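Beta-galactosidase/beta-glucuronidase (Faecalibacterium prausnitzii L2-6, PDB 6MVF) is a flavin mononucleotide-binding family 2 glycoside hydrolase that acts as a beta-glucuronidase and may have beta-galactosidase activity, as is generally assigned to the family. Local coordinates at residues A[183-188]-A[254-259]; A[195-200]-A[274-279]; A[214-219]-A[238-243]; A[244-247]-A[252-255]. All coordinates share one frame; numbering follows the deposited sequence.

Contact 1 of 4, residues A[183-188]-A[254-259]. With FMN (flavin mononucleotide), chain G.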
# COMPACT_ATOMS: atom_id res chain seq x y z
N ILE A 183 23.38 -7.59 -20.33
CA ILE A 183 22.77 -8.79 -20.89
C ILE A 183 21.98 -8.39 -22.14
O ILE A 183 21.33 -7.34 -22.17
CB ILE A 183 21.89 -9.50 -19.83
CG1 ILE A 183 21.43 -10.87 -20.32
CG2 ILE A 183 20.71 -8.64 -19.43
CD1 ILE A 183 20.83 -11.71 -19.22
N MET A 184 22.10 -9.19 -23.19
CA MET A 184 21.29 -9.03 -24.38
C MET A 184 20.50 -10.31 -24.66
O MET A 184 20.99 -11.43 -24.46
CB MET A 184 22.14 -8.63 -25.58
CG MET A 184 23.14 -9.66 -26.02
SD MET A 184 24.13 -9.03 -27.38
CE MET A 184 22.89 -8.79 -28.67
N VAL A 185 19.25 -10.14 -25.08
CA VAL A 185 18.30 -11.24 -25.21
C VAL A 185 17.61 -11.10 -26.55
O VAL A 185 16.95 -10.10 -26.81
CB VAL A 185 17.26 -11.25 -24.06
CG1 VAL A 185 16.38 -12.48 -24.16
CG2 VAL A 185 17.95 -11.15 -22.67
N THR A 186 17.74 -12.12 -27.39
CA THR A 186 17.04 -12.15 -28.66
C THR A 186 16.00 -13.26 -28.63
O THR A 186 16.34 -14.44 -28.79
CB THR A 186 18.03 -12.37 -29.81
OG1 THR A 186 19.06 -11.37 -29.74
CG2 THR A 186 17.32 -12.28 -31.15
N PRO A 187 14.73 -12.95 -28.39
CA PRO A 187 13.69 -13.98 -28.42
C PRO A 187 13.13 -14.17 -29.82
O PRO A 187 12.85 -13.20 -30.53
CB PRO A 187 12.61 -13.41 -27.48
CG PRO A 187 13.26 -12.19 -26.79
CD PRO A 187 14.26 -11.70 -27.77
N LYS A 188 12.93 -15.42 -30.22
CA LYS A 188 12.30 -15.68 -31.52
C LYS A 188 11.30 -16.83 -31.43
O LYS A 188 11.59 -17.86 -30.80
CB LYS A 188 13.33 -15.99 -32.62
CG LYS A 188 14.20 -14.81 -33.00
CD LYS A 188 15.27 -15.22 -34.00
CE LYS A 188 16.17 -14.05 -34.39
NZ LYS A 188 15.49 -13.07 -35.26
N TYR A 254 8.12 -12.28 -20.69
CA TYR A 254 8.96 -13.17 -19.91
C TYR A 254 10.05 -12.37 -19.21
O TYR A 254 10.35 -11.23 -19.58
CB TYR A 254 9.58 -14.26 -20.80
CG TYR A 254 8.54 -15.20 -21.37
CD1 TYR A 254 7.75 -14.84 -22.46
CD2 TYR A 254 8.34 -16.45 -20.81
CE1 TYR A 254 6.79 -15.71 -22.96
CE2 TYR A 254 7.41 -17.31 -21.30
CZ TYR A 254 6.63 -16.94 -22.37
OH TYR A 254 5.70 -17.83 -22.84
N THR A 255 10.64 -12.97 -18.19
CA THR A 255 11.73 -12.36 -17.44
C THR A 255 12.95 -13.27 -17.54
O THR A 255 12.91 -14.42 -17.07
CB THR A 255 11.34 -12.13 -15.97
OG1 THR A 255 10.20 -11.26 -15.92
CG2 THR A 255 12.49 -11.49 -15.22
N VAL A 256 14.02 -12.77 -18.13
CA VAL A 256 15.29 -13.48 -18.13
C VAL A 256 16.11 -12.98 -16.95
O VAL A 256 16.34 -11.78 -16.80
CB VAL A 256 16.04 -13.28 -19.46
CG1 VAL A 256 17.34 -14.06 -19.46
CG2 VAL A 256 15.15 -13.72 -20.63
N VAL A 257 16.52 -13.90 -16.08
CA VAL A 257 17.32 -13.60 -14.91
C VAL A 257 18.69 -14.22 -15.11
O VAL A 257 18.79 -15.35 -15.60
CB VAL A 257 16.64 -14.15 -13.64
CG1 VAL A 257 17.52 -13.90 -12.40
CG2 VAL A 257 15.23 -13.53 -13.48
N ALA A 258 19.74 -13.48 -14.77
CA ALA A 258 21.10 -13.99 -14.90
C ALA A 258 21.83 -13.80 -13.59
O ALA A 258 21.86 -12.69 -13.06
CB ALA A 258 21.88 -13.31 -16.04
N ARG A 259 22.43 -14.88 -13.08
CA ARG A 259 23.09 -14.87 -11.78
C ARG A 259 24.53 -15.32 -11.93
O ARG A 259 24.79 -16.44 -12.37
CB ARG A 259 22.39 -15.80 -10.79
CG ARG A 259 21.27 -15.14 -10.06
CD ARG A 259 20.79 -16.01 -8.89
NE ARG A 259 19.50 -15.51 -8.43
CZ ARG A 259 18.33 -15.96 -8.87
NH1 ARG A 259 18.30 -16.95 -9.76
NH2 ARG A 259 17.19 -15.44 -8.41
N1 FMN G . 30.31 -5.99 -24.74
C2 FMN G . 30.62 -5.83 -23.45
O2 FMN G . 31.78 -5.97 -23.05
N3 FMN G . 29.74 -5.50 -22.53
C4 FMN G . 28.48 -5.32 -22.80
O4 FMN G . 27.67 -5.02 -21.95
C4A FMN G . 28.07 -5.49 -24.15
N5 FMN G . 26.81 -5.29 -24.43
C5A FMN G . 26.36 -5.42 -25.66
C6 FMN G . 25.03 -5.21 -25.91
C7 FMN G . 24.55 -5.35 -27.16
C7M FMN G . 23.11 -5.12 -27.42
C8 FMN G . 25.46 -5.70 -28.25
C8M FMN G . 24.93 -5.84 -29.63
C9 FMN G . 26.79 -5.91 -27.99
C9A FMN G . 27.29 -5.79 -26.73
N10 FMN G . 28.64 -5.97 -26.47
C10 FMN G . 29.07 -5.83 -25.15
C1' FMN G . 29.47 -6.38 -27.59
C2' FMN G . 30.58 -5.51 -28.15
O2' FMN G . 29.88 -4.72 -29.08
C3' FMN G . 31.59 -6.29 -28.95
O3' FMN G . 31.52 -7.66 -28.61
C4' FMN G . 33.03 -5.90 -28.70
O4' FMN G . 33.15 -5.74 -27.29
C5' FMN G . 33.50 -4.66 -29.46
O5' FMN G . 33.41 -3.50 -28.65
P FMN G . 33.49 -2.02 -29.22
O1P FMN G . 34.12 -1.30 -28.10
O2P FMN G . 34.30 -2.13 -30.48
O3P FMN G . 32.11 -1.53 -29.54
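Val185 and Val256 reach for each other tip to tip, the methyl CG1 of Val185 lying 3.9 Å from CG2 of Val256. The valines use different branches: CG1 of Val185 stands anti to its own backbone N (chi1 -175°), whereas CG2 of Val256 is the branch beside its N. Two residues earlier on the same face of the strand, Ile183 is stretched out through both side-chain torsions, and this carries its CD1 to 3.7 Å from CB of Ala258; the same methyl lies 4.2 Å from CG1 of Val256. Strands 183-188 and 254-259 face each other across 9.4 Å between axes, at 143°, as members of two different sheets of an immunoglobulin-like beta-sandwich. Between Ile183 and Val185, Met184 turns to the other side of its strand and meets the flavin: SD sits 3.7 Å from C8 of the FMN, and CE is 3.7 Å from its methyl C8M. Asp174 and Tyr177 hydrogen-bond the same cofactor. With aliphatic carbon alone meeting between the sheets, the pairing depends on shape and burial, while the reverse side of strand 183-188 offers a thioether to the dimethylbenzene end of the flavin.

Contact 2 of 4, residues A[195-200]-A[274-279]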
# COMPACT_ATOMS: atom_id res chain seq x y z
N ALA A 195 9.65 -20.84 -28.29
CA ALA A 195 10.48 -19.68 -28.50
C ALA A 195 11.91 -20.00 -28.07
O ALA A 195 12.12 -20.69 -27.07
CB ALA A 195 9.96 -18.45 -27.73
N THR A 196 12.86 -19.51 -28.85
CA THR A 196 14.26 -19.52 -28.47
C THR A 196 14.60 -18.14 -27.91
O THR A 196 14.08 -17.12 -28.38
CB THR A 196 15.17 -19.83 -29.66
OG1 THR A 196 14.86 -18.93 -30.73
CG2 THR A 196 14.98 -21.26 -30.14
N PHE A 197 15.42 -18.14 -26.87
CA PHE A 197 15.98 -16.92 -26.29
C PHE A 197 17.47 -17.09 -26.44
O PHE A 197 18.09 -17.83 -25.66
CB PHE A 197 15.60 -16.76 -24.82
CG PHE A 197 14.13 -16.63 -24.58
CD1 PHE A 197 13.27 -17.70 -24.81
CD2 PHE A 197 13.59 -15.43 -24.12
CE1 PHE A 197 11.90 -17.56 -24.59
CE2 PHE A 197 12.22 -15.29 -23.89
CZ PHE A 197 11.37 -16.35 -24.11
N GLU A 198 18.05 -16.48 -27.46
CA GLU A 198 19.49 -16.38 -27.53
C GLU A 198 19.90 -15.30 -26.56
O GLU A 198 19.44 -14.16 -26.66
CB GLU A 198 19.96 -16.06 -28.94
CG GLU A 198 19.48 -17.06 -29.96
CD GLU A 198 19.70 -16.58 -31.39
OE1 GLU A 198 20.87 -16.60 -31.84
OE2 GLU A 198 18.70 -16.17 -32.05
N ILE A 199 20.74 -15.65 -25.61
CA ILE A 199 21.15 -14.77 -24.53
C ILE A 199 22.67 -14.66 -24.53
O ILE A 199 23.37 -15.66 -24.71
CB ILE A 199 20.64 -15.32 -23.17
CG1 ILE A 199 19.13 -15.49 -23.21
CG2 ILE A 199 21.08 -14.43 -22.01
CD1 ILE A 199 18.65 -16.46 -22.17
N LYS A 200 23.17 -13.45 -24.32
CA LYS A 200 24.56 -13.25 -23.96
C LYS A 200 24.65 -12.25 -22.82
O LYS A 200 24.01 -11.20 -22.86
CB LYS A 200 25.39 -12.78 -25.16
CG LYS A 200 26.91 -12.76 -24.90
CD LYS A 200 27.69 -13.22 -26.15
CE LYS A 200 29.18 -12.85 -26.12
NZ LYS A 200 29.51 -11.82 -27.17
N VAL A 274 11.33 -9.26 -21.51
CA VAL A 274 11.43 -9.42 -22.96
C VAL A 274 10.13 -10.01 -23.47
O VAL A 274 9.35 -10.61 -22.72
CB VAL A 274 12.63 -10.30 -23.37
CG1 VAL A 274 13.96 -9.71 -22.84
CG2 VAL A 274 12.43 -11.73 -22.90
N GLY A 275 9.90 -9.83 -24.77
CA GLY A 275 8.72 -10.37 -25.41
C GLY A 275 9.11 -11.12 -26.67
O GLY A 275 10.13 -10.85 -27.29
N VAL A 276 8.25 -12.07 -27.04
CA VAL A 276 8.44 -12.91 -28.22
C VAL A 276 7.52 -12.39 -29.32
O VAL A 276 6.29 -12.49 -29.22
CB VAL A 276 8.15 -14.38 -27.90
CG1 VAL A 276 8.68 -15.27 -29.01
CG2 VAL A 276 8.74 -14.76 -26.54
N ARG A 277 8.09 -11.84 -30.38
CA ARG A 277 7.30 -11.45 -31.54
C ARG A 277 8.19 -11.44 -32.76
O ARG A 277 9.39 -11.20 -32.67
CB ARG A 277 6.64 -10.07 -31.39
CG ARG A 277 7.55 -8.88 -31.57
CD ARG A 277 8.31 -8.60 -30.31
NE ARG A 277 9.27 -7.51 -30.45
CZ ARG A 277 10.46 -7.65 -31.02
NH1 ARG A 277 10.80 -8.83 -31.54
NH2 ARG A 277 11.29 -6.60 -31.09
N SER A 278 7.57 -11.71 -33.91
CA SER A 278 8.16 -11.43 -35.21
C SER A 278 7.24 -10.47 -35.94
O SER A 278 6.07 -10.32 -35.58
CB SER A 278 8.37 -12.71 -36.02
OG SER A 278 7.16 -13.46 -36.12
N TYR A 279 7.77 -9.82 -36.97
CA TYR A 279 7.01 -8.78 -37.65
C TYR A 279 7.64 -8.49 -39.00
O TYR A 279 8.84 -8.68 -39.21
CB TYR A 279 6.91 -7.49 -36.80
CG TYR A 279 8.23 -6.84 -36.43
CD1 TYR A 279 8.96 -7.25 -35.32
CD2 TYR A 279 8.75 -5.79 -37.19
CE1 TYR A 279 10.17 -6.66 -34.98
CE2 TYR A 279 9.96 -5.19 -36.85
CZ TYR A 279 10.66 -5.63 -35.74
OH TYR A 279 11.86 -5.04 -35.38
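Strand 195-200 comes nearest to segment 274-279 at Ala195 and Val276, whose CA atoms are 7.1 Å apart, and beyond that point segment 274-279 leaves the strand behind. CB of Ala195 points at Val276 and lies 3.7 Å from its CG1. The other branch, CG2, is 3.9 Å from CZ of Phe197, so the fork of Val276 is shared between the alanine methyl and the far end of the phenylalanine; the side chains of Phe197 and Val276 cross at about a right angle. Phe197 starts off to one side of the segment, and its length brings the ring to the two valines. Val274 meets that ring at the edge: its CG2 lies near the ring plane, 3.7 Å from CE2. Val274 has CG1 anti to its carbonyl carbon (chi1 -58°), which leaves CG2 between the backbone N and the carbonyl carbon, turned to the ring. All four residues are buried in the hydrophobic interior of the immunoglobulin-like beta-sandwich of this family 2 hydrolase. From strand 265-274 the chain runs on as a loop toward strand 279-282, which pairs with strand 286-289. Around the same ring, Ile216 and Val240 supply further aliphatic contacts. Beyond Val276 the chain turns to polar partners, with NE of Arg277 hydrogen-bonded to the carbonyl oxygen of Pro389 and the backbone N of Ser278 to Asn290.

Contact 3 of 4, residues A[214-219]-A[238-243]; sequences YSIEDP and IYVPDA
The facing sheets of an immunoglobulin-like beta-sandwich meet here, strand 214-217 from one and strand 238-240 from the other, running at only 19° to each other with 9.2 Å between their axes. Ile216 is the central side chain. Its CD1 lies 3.8 Å from CB of Ile238 and equally close to CG2 of that residue, while its CG2 branch is 4.0 Å from CG2 of Val240. The two isoleucines slide past each other in opposite directions, so that the end of Ile216 rests beside the branch point of Ile238. With CG1 anti to the carbonyl carbon (chi1 -65°), CD1 of Ile216 goes chiefly to Ile238 and also nears CG2 of Val240, while CG2 of Ile216 faces Val240. Ile238 in turn extends its own CD1 to CB of Tyr214, 3.7 Å away. That CB points into the contact, but the phenol leads off elsewhere, its OH hydrogen-bonded to OG of Ser201 and to the carbonyl oxygen of Thr234. The closest atoms are aliphatic; the tyrosine contributes mainly through its CB. At the edge of strand 236-240 away from 195-204, the backbone oxygen of Tyr239 accepts a hydrogen bond from Ser648 of the second subunit; in the loop that follows, Asp242 forms a salt bridge with Lys646 of that same subunit. Strand 211-217 is flanked in its sheet by strands 223-230 and 254-262, and strand 236-240 pairs with strand 195-204, whose Phe197 packs on both Ile216 and Val240. Ala225 of strand 223-230 also touches Ile238 and Val240.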
# COMPACT_ATOMS: atom_id res chain seq x y z
N TYR A 214 21.25 -19.00 -15.88
CA TYR A 214 20.16 -18.31 -16.55
C TYR A 214 18.84 -18.97 -16.19
O TYR A 214 18.73 -20.20 -16.22
CB TYR A 214 20.33 -18.37 -18.06
CG TYR A 214 21.52 -17.64 -18.62
CD1 TYR A 214 21.57 -16.26 -18.59
CD2 TYR A 214 22.57 -18.33 -19.23
CE1 TYR A 214 22.64 -15.58 -19.13
CE2 TYR A 214 23.64 -17.66 -19.77
CZ TYR A 214 23.66 -16.28 -19.72
OH TYR A 214 24.72 -15.58 -20.25
N SER A 215 17.85 -18.16 -15.88
CA SER A 215 16.52 -18.64 -15.56
C SER A 215 15.49 -17.77 -16.28
O SER A 215 15.62 -16.55 -16.31
CB SER A 215 16.28 -18.60 -14.05
OG SER A 215 14.91 -18.77 -13.74
N ILE A 216 14.49 -18.40 -16.89
CA ILE A 216 13.43 -17.69 -17.61
C ILE A 216 12.12 -17.91 -16.87
O ILE A 216 11.69 -19.05 -16.67
CB ILE A 216 13.33 -18.14 -19.08
CG1 ILE A 216 14.60 -17.78 -19.86
CG2 ILE A 216 12.15 -17.46 -19.75
CD1 ILE A 216 14.66 -18.36 -21.24
N GLU A 217 11.47 -16.81 -16.48
CA GLU A 217 10.19 -16.83 -15.77
C GLU A 217 9.08 -16.38 -16.71
O GLU A 217 9.25 -15.43 -17.47
CB GLU A 217 10.25 -15.92 -14.53
CG GLU A 217 11.24 -16.42 -13.48
CD GLU A 217 11.59 -15.39 -12.41
OE1 GLU A 217 11.21 -14.20 -12.54
OE2 GLU A 217 12.25 -15.79 -11.41
N ASP A 218 7.95 -17.09 -16.65
CA ASP A 218 6.80 -16.83 -17.53
C ASP A 218 6.08 -15.58 -17.02
O ASP A 218 6.48 -14.99 -16.02
CB ASP A 218 5.93 -18.09 -17.61
CG ASP A 218 5.13 -18.38 -16.33
OD1 ASP A 218 5.16 -17.61 -15.35
OD2 ASP A 218 4.44 -19.42 -16.30
N PRO A 219 5.01 -15.14 -17.70
CA PRO A 219 4.33 -13.91 -17.25
C PRO A 219 3.87 -13.95 -15.80
O PRO A 219 3.80 -12.90 -15.15
CB PRO A 219 3.16 -13.78 -18.23
CG PRO A 219 3.68 -14.43 -19.50
CD PRO A 219 4.51 -15.58 -19.02
N ILE A 238 18.17 -20.71 -25.10
CA ILE A 238 17.24 -21.41 -24.23
C ILE A 238 15.88 -21.48 -24.90
O ILE A 238 15.42 -20.49 -25.48
CB ILE A 238 17.12 -20.73 -22.86
CG1 ILE A 238 18.51 -20.27 -22.36
CG2 ILE A 238 16.41 -21.65 -21.87
CD1 ILE A 238 18.58 -20.10 -20.88
N TYR A 239 15.24 -22.63 -24.82
CA TYR A 239 13.98 -22.90 -25.49
C TYR A 239 12.84 -22.96 -24.48
O TYR A 239 12.93 -23.68 -23.48
CB TYR A 239 14.06 -24.21 -26.26
CG TYR A 239 12.75 -24.60 -26.90
CD1 TYR A 239 12.39 -24.13 -28.16
CD2 TYR A 239 11.86 -25.45 -26.24
CE1 TYR A 239 11.19 -24.48 -28.75
CE2 TYR A 239 10.65 -25.81 -26.82
CZ TYR A 239 10.32 -25.32 -28.07
OH TYR A 239 9.12 -25.68 -28.65
N VAL A 240 11.77 -22.22 -24.74
CA VAL A 240 10.56 -22.23 -23.93
C VAL A 240 9.45 -22.87 -24.76
O VAL A 240 9.13 -22.35 -25.84
CB VAL A 240 10.17 -20.82 -23.48
CG1 VAL A 240 8.79 -20.82 -22.81
CG2 VAL A 240 11.22 -20.23 -22.54
N PRO A 241 8.86 -23.97 -24.33
CA PRO A 241 7.71 -24.51 -25.06
C PRO A 241 6.46 -23.68 -24.82
O PRO A 241 6.34 -22.95 -23.83
CB PRO A 241 7.55 -25.92 -24.48
CG PRO A 241 8.11 -25.81 -23.12
CD PRO A 241 9.20 -24.77 -23.15
N ASP A 242 5.53 -23.77 -25.78
CA ASP A 242 4.22 -23.13 -25.67
C ASP A 242 4.34 -21.65 -25.32
O ASP A 242 3.74 -21.16 -24.36
CB ASP A 242 3.37 -23.86 -24.63
CG ASP A 242 3.17 -25.33 -24.97
OD1 ASP A 242 2.83 -25.64 -26.15
OD2 ASP A 242 3.37 -26.18 -24.06
N ALA A 243 5.13 -20.93 -26.10
CA ALA A 243 5.43 -19.54 -25.79
C ALA A 243 4.19 -18.67 -25.93
O ALA A 243 3.40 -18.82 -26.86
CB ALA A 243 6.53 -19.04 -26.71

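Contact 4 of 4, residues A[244-247]-A[252-255]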
# COMPACT_ATOMS: atom_id res chain seq x y z
N GLU A 244 4.00 -17.77 -24.97
CA GLU A 244 2.99 -16.73 -25.08
C GLU A 244 3.60 -15.54 -25.82
O GLU A 244 4.51 -14.88 -25.30
CB GLU A 244 2.47 -16.33 -23.71
CG GLU A 244 1.41 -17.29 -23.20
CD GLU A 244 0.91 -16.92 -21.82
OE1 GLU A 244 0.02 -16.04 -21.70
OE2 GLU A 244 1.43 -17.52 -20.84
N LEU A 245 3.13 -15.28 -27.04
CA LEU A 245 3.75 -14.24 -27.84
C LEU A 245 3.37 -12.85 -27.31
O LEU A 245 2.34 -12.67 -26.64
CB LEU A 245 3.34 -14.36 -29.30
CG LEU A 245 3.61 -15.74 -29.91
CD1 LEU A 245 3.25 -15.75 -31.37
CD2 LEU A 245 5.06 -16.12 -29.70
N TRP A 246 4.23 -11.88 -27.63
CA TRP A 246 4.01 -10.46 -27.35
C TRP A 246 3.35 -9.77 -28.55
O TRP A 246 3.80 -9.92 -29.69
CB TRP A 246 5.36 -9.79 -27.01
CG TRP A 246 5.23 -8.35 -26.59
CD1 TRP A 246 5.16 -7.89 -25.31
CD2 TRP A 246 5.12 -7.20 -27.44
NE1 TRP A 246 5.04 -6.52 -25.30
CE2 TRP A 246 5.00 -6.07 -26.60
CE3 TRP A 246 5.12 -7.01 -28.82
CZ2 TRP A 246 4.88 -4.77 -27.10
CZ3 TRP A 246 5.01 -5.72 -29.31
CH2 TRP A 246 4.89 -4.62 -28.46
N SER A 247 2.30 -8.99 -28.29
CA SER A 247 1.75 -8.08 -29.29
C SER A 247 1.18 -6.86 -28.58
O SER A 247 1.10 -6.83 -27.35
CB SER A 247 0.68 -8.75 -30.17
OG SER A 247 -0.55 -8.87 -29.47
N ASN A 252 2.44 -9.99 -23.67
CA ASN A 252 2.95 -11.00 -22.74
C ASN A 252 4.46 -10.88 -22.57
O ASN A 252 5.21 -10.78 -23.55
CB ASN A 252 2.60 -12.41 -23.23
CG ASN A 252 1.10 -12.67 -23.26
OD1 ASN A 252 0.43 -12.63 -22.23
ND2 ASN A 252 0.57 -12.95 -24.44
N LEU A 253 4.92 -10.90 -21.33
CA LEU A 253 6.33 -10.69 -21.04
C LEU A 253 6.91 -11.90 -20.31
O LEU A 253 6.27 -12.47 -19.42
CB LEU A 253 6.55 -9.42 -20.22
CG LEU A 253 6.22 -8.14 -20.97
CD1 LEU A 253 6.24 -6.93 -20.05
CD2 LEU A 253 7.20 -7.94 -22.09
N TYR A 254 8.12 -12.28 -20.69
CA TYR A 254 8.96 -13.17 -19.91
C TYR A 254 10.05 -12.37 -19.21
O TYR A 254 10.35 -11.23 -19.58
CB TYR A 254 9.58 -14.26 -20.80
CG TYR A 254 8.54 -15.20 -21.37
CD1 TYR A 254 7.75 -14.84 -22.46
CD2 TYR A 254 8.34 -16.45 -20.81
CE1 TYR A 254 6.79 -15.71 -22.96
CE2 TYR A 254 7.41 -17.31 -21.30
CZ TYR A 254 6.63 -16.94 -22.37
OH TYR A 254 5.70 -17.83 -22.84
N THR A 255 10.64 -12.97 -18.19
CA THR A 255 11.73 -12.36 -17.44
C THR A 255 12.95 -13.27 -17.54
O THR A 255 12.91 -14.42 -17.07
CB THR A 255 11.34 -12.13 -15.97
OG1 THR A 255 10.20 -11.26 -15.92
CG2 THR A 255 12.49 -11.49 -15.22
O HOH W 1 6.19 -12.74 -25.05
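Tyr254 and Asn252 each reach back to the 244-247 loop and take up one of its backbone polar groups. The phenol oxygen OH of Tyr254 accepts the N-H of Glu244 at 2.7 Å, an almost straight bond (174° at the hydrogen), with Glu244 N lying at the edge of the ring, in its plane. Asn252 donates through ND2 to the carbonyl oxygen of Leu245 at 2.8 Å. That oxygen lies close to the amide plane of Asn252, while the donor is tilted 20° from the carbonyl plane of Leu245. A water joins two further carbonyls, donating to O of Glu244 and to O of Asn252, at 2.7 Å each. The side chains of Glu244 and Asn252 cross at about a right angle, carboxylate and amide planes 56° apart, and no bond joins OE1 and OD1, both acceptors; OE2 instead makes a weak hydrogen bond to Tyr220. Beside these polar links, Trp246 puts CD1 3.8 Å from CD2 of Leu253, the two side chains lying alongside and pointing the same way. The indole NE1 is hydrogen-bonded to the carbonyl oxygen of Asp348. Side chains and a bridging water thus close a short irregular loop, the connection from strand 236-240 of one sandwich sheet into strand 254-262 of the other.

Overall arrangement
Contacts 1, 2 and 3 make up one buried apolar interior, while contact 4 lies at its end, partly buried, and is held mainly by hydrogen bonds and a water. Contacts 1 and 3 each span the two sheets: 183-188 and 238-240 belong to one, 254-259 and 214-217 to the other. Contact 2 adds strand 195-200, which pairs through its backbone with both 183-188 and 238-240, and Phe197 carries the packing from contact 2 to Val240 of contact 3. Contacts 1 and 4 both use strand 254-262. Backbone bonds also tie contact 4 to contact 2, at Trp246 with Val276 and Tyr254 with Val274. Contact 1 alone of the four touches the flavin.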